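Local coordinates for sulfur carrier protein ThiS adenylyltransferase (PDB 1ZUD) that adenylates the C-terminal glycine carboxyl group of the sulfur carrier protein ThiS with ATP, a step in making the thiazole of thiamin, at residues 48-62 and 94-107. Residues are numbered along the deposited sequence; the frame is centred on the assembly and turned at random. Where two conformers were deposited one is given.
Sequences AGAGVGTLVLADDDD and LNPDIQLTALQQRL
The carbonyl oxygen of Asp-59 sits over one face of the Gln-104 amide, 3.2 Å almost directly above CD, a contact without a hydrogen bond. At the edges, NE2 bonds to Asp-61 O, 2.8 Å away, and OE1 to Ser-84 OG at the start of helix 83-94, so the amide's rotation is fixed from both ends. Asp-61 O lies in the amide plane, but the donor stands above the carbonyl plane of Asp-61 instead of on a lone pair. CG anti to the backbone N (chi1 -173°) and a bend at chi2 bring the amide back over the 59-61 backbone. At the opposite end of the contact, the amide of Asn-95 is held through both its nitrogen and its oxygen: ND2 meets Ala-48 O at 3.0 Å, nearly in the amide plane, and also bonds to Tyr-9 OH, while OD1 closes an Asx turn with Asp-97 N. Ala-48 O takes a second bond, from Gly-51 N on the other face of its carbonyl, in the Schellman motif that ends helix 40-50.

Between these amides, strands 54-58 and 99-103 run parallel, 18° apart, joined by six backbone bonds from Gln-99 N to Gly-53 O through Asp-59 N to Leu-103 O. They belong to the Rossmann-like sheet of the ThiF family, with 99-103 outermost within the chain and helix 83-94 forming the crossover between them. Leu-55 CD1 lies 3.7 Å from Leu-100 CD2; Leu-100 packs on Leu-91 and Thr-92 of helix 83-94, Leu-55 on Leu-47 of helix 40-50. On the other face, Val-56 CG1 meets Leu-103 CD1 at 3.5 Å, and Ala-58 CB rests 3.6 Å from CD1 of Leu-107, an ATP-site residue. Asp-59, also of the ATP site, accepts through OD2 from Asp-61 N at 2.7 Å in an Asx turn, and through OD1 from Leu-36 N.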
# COMPACT_ATOMS: atom_id res chain seq x y z
N ALA C 48 10.52 10.66 -7.04
CA ALA C 48 10.72 11.94 -7.76
C ALA C 48 9.94 13.07 -7.05
O ALA C 48 10.45 14.19 -6.87
CB ALA C 48 10.24 11.83 -9.20
N GLY C 49 8.69 12.78 -6.69
CA GLY C 49 7.90 13.80 -6.05
C GLY C 49 8.50 14.19 -4.72
O GLY C 49 8.38 15.36 -4.33
N ALA C 50 9.13 13.24 -4.03
CA ALA C 50 9.75 13.47 -2.73
C ALA C 50 11.06 14.31 -2.74
O ALA C 50 11.56 14.73 -1.67
CB ALA C 50 10.07 12.09 -2.03
N GLY C 51 11.65 14.48 -3.91
CA GLY C 51 12.88 15.22 -3.99
C GLY C 51 14.17 14.41 -3.80
O GLY C 51 15.18 14.97 -3.35
N VAL C 52 14.14 13.11 -4.08
CA VAL C 52 15.39 12.35 -4.01
C VAL C 52 16.20 13.01 -5.14
O VAL C 52 15.75 13.07 -6.28
CB VAL C 52 15.15 10.85 -4.30
CG1 VAL C 52 16.42 10.18 -4.70
CG2 VAL C 52 14.58 10.19 -3.05
N GLY C 53 17.37 13.52 -4.79
CA GLY C 53 18.25 14.24 -5.72
C GLY C 53 18.67 13.61 -7.03
O GLY C 53 18.78 14.30 -8.09
N THR C 54 18.97 12.31 -6.95
CA THR C 54 19.33 11.56 -8.16
C THR C 54 18.62 10.21 -8.20
O THR C 54 18.67 9.43 -7.25
CB THR C 54 20.85 11.29 -8.25
OG1 THR C 54 21.55 12.52 -8.13
CG2 THR C 54 21.21 10.66 -9.61
N LEU C 55 17.92 9.96 -9.28
CA LEU C 55 17.27 8.67 -9.47
C LEU C 55 17.86 8.03 -10.69
O LEU C 55 17.90 8.63 -11.78
CB LEU C 55 15.76 8.79 -9.72
CG LEU C 55 14.86 9.32 -8.64
CD1 LEU C 55 13.42 9.38 -9.19
CD2 LEU C 55 14.95 8.38 -7.42
N VAL C 56 18.31 6.79 -10.54
CA VAL C 56 18.83 6.05 -11.67
C VAL C 56 17.76 5.00 -11.98
O VAL C 56 17.34 4.25 -11.10
CB VAL C 56 20.25 5.46 -11.31
CG1 VAL C 56 20.88 4.77 -12.53
CG2 VAL C 56 21.22 6.64 -10.93
N LEU C 57 17.31 4.97 -13.24
CA LEU C 57 16.17 4.14 -13.64
C LEU C 57 16.68 3.15 -14.66
O LEU C 57 17.02 3.53 -15.76
CB LEU C 57 15.09 5.08 -14.24
CG LEU C 57 14.80 6.39 -13.42
CD1 LEU C 57 14.38 7.56 -14.33
CD2 LEU C 57 13.68 6.11 -12.41
N ALA C 58 16.69 1.89 -14.29
CA ALA C 58 17.23 0.85 -15.17
C ALA C 58 16.12 -0.14 -15.58
O ALA C 58 15.39 -0.66 -14.72
CB ALA C 58 18.39 0.10 -14.42
N ASP C 59 15.99 -0.39 -16.88
CA ASP C 59 15.01 -1.39 -17.34
C ASP C 59 15.39 -1.71 -18.79
O ASP C 59 15.86 -0.84 -19.51
CB ASP C 59 13.57 -0.84 -17.27
CG ASP C 59 12.47 -1.96 -17.45
OD1 ASP C 59 11.92 -2.52 -16.44
OD2 ASP C 59 12.15 -2.29 -18.62
N ASP C 60 15.21 -2.96 -19.21
CA ASP C 60 15.54 -3.30 -20.57
C ASP C 60 14.33 -3.48 -21.48
O ASP C 60 14.51 -3.92 -22.60
CB ASP C 60 16.38 -4.58 -20.60
CG ASP C 60 15.59 -5.81 -20.17
OD1 ASP C 60 14.47 -5.67 -19.59
OD2 ASP C 60 16.09 -6.93 -20.40
N ASP C 61 13.11 -3.15 -21.04
CA ASP C 61 11.91 -3.36 -21.87
C ASP C 61 11.42 -2.12 -22.61
O ASP C 61 11.89 -1.05 -22.35
CB ASP C 61 10.76 -3.84 -21.00
CG ASP C 61 10.96 -5.27 -20.49
OD1 ASP C 61 10.85 -5.48 -19.26
OD2 ASP C 61 11.22 -6.17 -21.33
N ASP C 62 10.48 -2.31 -23.54
CA ASP C 62 9.82 -1.23 -24.28
C ASP C 62 8.36 -1.25 -23.75
O ASP C 62 7.87 -2.28 -23.29
CB ASP C 62 9.81 -1.50 -25.81
CG ASP C 62 11.21 -1.29 -26.47
OD1 ASP C 62 12.04 -0.49 -25.97
OD2 ASP C 62 11.48 -1.92 -27.51
N LEU C 94 7.26 15.83 -14.10
CA LEU C 94 6.76 15.95 -12.74
C LEU C 94 7.71 16.84 -11.92
O LEU C 94 7.30 17.76 -11.20
CB LEU C 94 6.70 14.54 -12.12
CG LEU C 94 6.33 14.51 -10.63
CD1 LEU C 94 4.87 14.98 -10.41
CD2 LEU C 94 6.54 13.07 -10.13
N ASN C 95 9.00 16.56 -12.06
CA ASN C 95 10.01 17.27 -11.31
C ASN C 95 11.31 17.47 -12.14
O ASN C 95 12.22 16.64 -12.12
CB ASN C 95 10.30 16.53 -9.99
CG ASN C 95 11.17 17.35 -9.02
OD1 ASN C 95 11.73 18.37 -9.41
ND2 ASN C 95 11.31 16.89 -7.76
N PRO C 96 11.41 18.62 -12.83
CA PRO C 96 12.57 18.97 -13.66
C PRO C 96 13.77 19.43 -12.87
O PRO C 96 14.78 19.78 -13.45
CB PRO C 96 12.04 20.09 -14.56
CG PRO C 96 11.04 20.81 -13.66
CD PRO C 96 10.36 19.66 -12.89
N ASP C 97 13.68 19.44 -11.55
CA ASP C 97 14.77 19.93 -10.71
C ASP C 97 15.67 18.87 -10.10
O ASP C 97 16.59 19.16 -9.35
CB ASP C 97 14.18 20.84 -9.61
CG ASP C 97 13.50 22.09 -10.20
OD1 ASP C 97 13.98 22.54 -11.25
OD2 ASP C 97 12.53 22.62 -9.63
N ILE C 98 15.42 17.62 -10.41
CA ILE C 98 16.32 16.60 -9.85
C ILE C 98 17.05 15.92 -11.01
O ILE C 98 16.66 16.12 -12.17
CB ILE C 98 15.55 15.58 -8.97
CG1 ILE C 98 14.33 15.03 -9.73
CG2 ILE C 98 15.17 16.26 -7.64
CD1 ILE C 98 13.62 13.92 -8.97
N GLN C 99 18.11 15.16 -10.71
CA GLN C 99 18.88 14.44 -11.71
C GLN C 99 18.23 13.09 -12.08
O GLN C 99 18.11 12.18 -11.23
CB GLN C 99 20.31 14.22 -11.18
CG GLN C 99 21.21 13.37 -12.07
CD GLN C 99 21.31 13.87 -13.51
OE1 GLN C 99 21.51 15.06 -13.75
NE2 GLN C 99 21.17 12.95 -14.47
N LEU C 100 17.81 12.93 -13.33
CA LEU C 100 17.18 11.65 -13.71
C LEU C 100 18.00 10.90 -14.73
O LEU C 100 18.11 11.33 -15.85
CB LEU C 100 15.74 11.89 -14.22
CG LEU C 100 14.74 12.47 -13.19
CD1 LEU C 100 13.42 12.88 -13.90
CD2 LEU C 100 14.45 11.44 -12.07
N THR C 101 18.58 9.77 -14.34
CA THR C 101 19.44 9.00 -15.23
C THR C 101 18.80 7.71 -15.75
O THR C 101 18.35 6.88 -14.97
CB THR C 101 20.75 8.68 -14.48
OG1 THR C 101 21.36 9.92 -14.12
CG2 THR C 101 21.72 7.84 -15.33
N ALA C 102 18.80 7.57 -17.07
CA ALA C 102 18.20 6.40 -17.75
C ALA C 102 19.21 5.38 -18.15
O ALA C 102 20.15 5.71 -18.84
CB ALA C 102 17.46 6.86 -19.06
N LEU C 103 19.01 4.13 -17.73
CA LEU C 103 19.90 3.02 -18.16
C LEU C 103 19.01 1.98 -18.83
O LEU C 103 18.29 1.20 -18.14
CB LEU C 103 20.60 2.34 -16.96
CG LEU C 103 21.40 3.28 -16.05
CD1 LEU C 103 22.09 2.47 -14.92
CD2 LEU C 103 22.47 3.97 -16.87
N GLN C 104 19.01 1.94 -20.16
CA GLN C 104 18.18 0.97 -20.87
C GLN C 104 19.00 -0.32 -20.96
O GLN C 104 19.65 -0.60 -21.97
CB GLN C 104 17.83 1.47 -22.27
CG GLN C 104 16.81 0.58 -23.01
CD GLN C 104 15.42 0.56 -22.37
OE1 GLN C 104 15.04 1.44 -21.58
NE2 GLN C 104 14.65 -0.46 -22.72
N GLN C 105 19.03 -1.08 -19.88
CA GLN C 105 19.79 -2.29 -19.93
C GLN C 105 19.37 -3.22 -18.80
O GLN C 105 18.61 -2.82 -17.89
CB GLN C 105 21.30 -1.93 -19.91
CG GLN C 105 21.78 -1.42 -18.58
CD GLN C 105 23.24 -1.00 -18.58
OE1 GLN C 105 23.56 0.17 -18.72
NE2 GLN C 105 24.14 -1.98 -18.40
N ARG C 106 19.80 -4.48 -18.91
CA ARG C 106 19.53 -5.51 -17.90
C ARG C 106 20.84 -5.45 -17.16
O ARG C 106 21.86 -5.95 -17.64
CB ARG C 106 19.36 -6.90 -18.54
CG ARG C 106 19.10 -8.04 -17.52
CD ARG C 106 18.81 -9.37 -18.21
NE ARG C 106 18.61 -10.49 -17.30
CZ ARG C 106 19.59 -11.15 -16.65
NH1 ARG C 106 20.86 -10.79 -16.81
NH2 ARG C 106 19.28 -12.17 -15.85
N LEU C 107 20.81 -4.79 -16.01
CA LEU C 107 22.01 -4.56 -15.23
C LEU C 107 22.55 -5.83 -14.71
O LEU C 107 21.85 -6.55 -14.01
CB LEU C 107 21.73 -3.66 -14.04
CG LEU C 107 21.59 -2.16 -14.25
CD1 LEU C 107 21.27 -1.46 -12.92
CD2 LEU C 107 22.91 -1.62 -14.84
O HOH W 1 13.88 -3.01 -24.94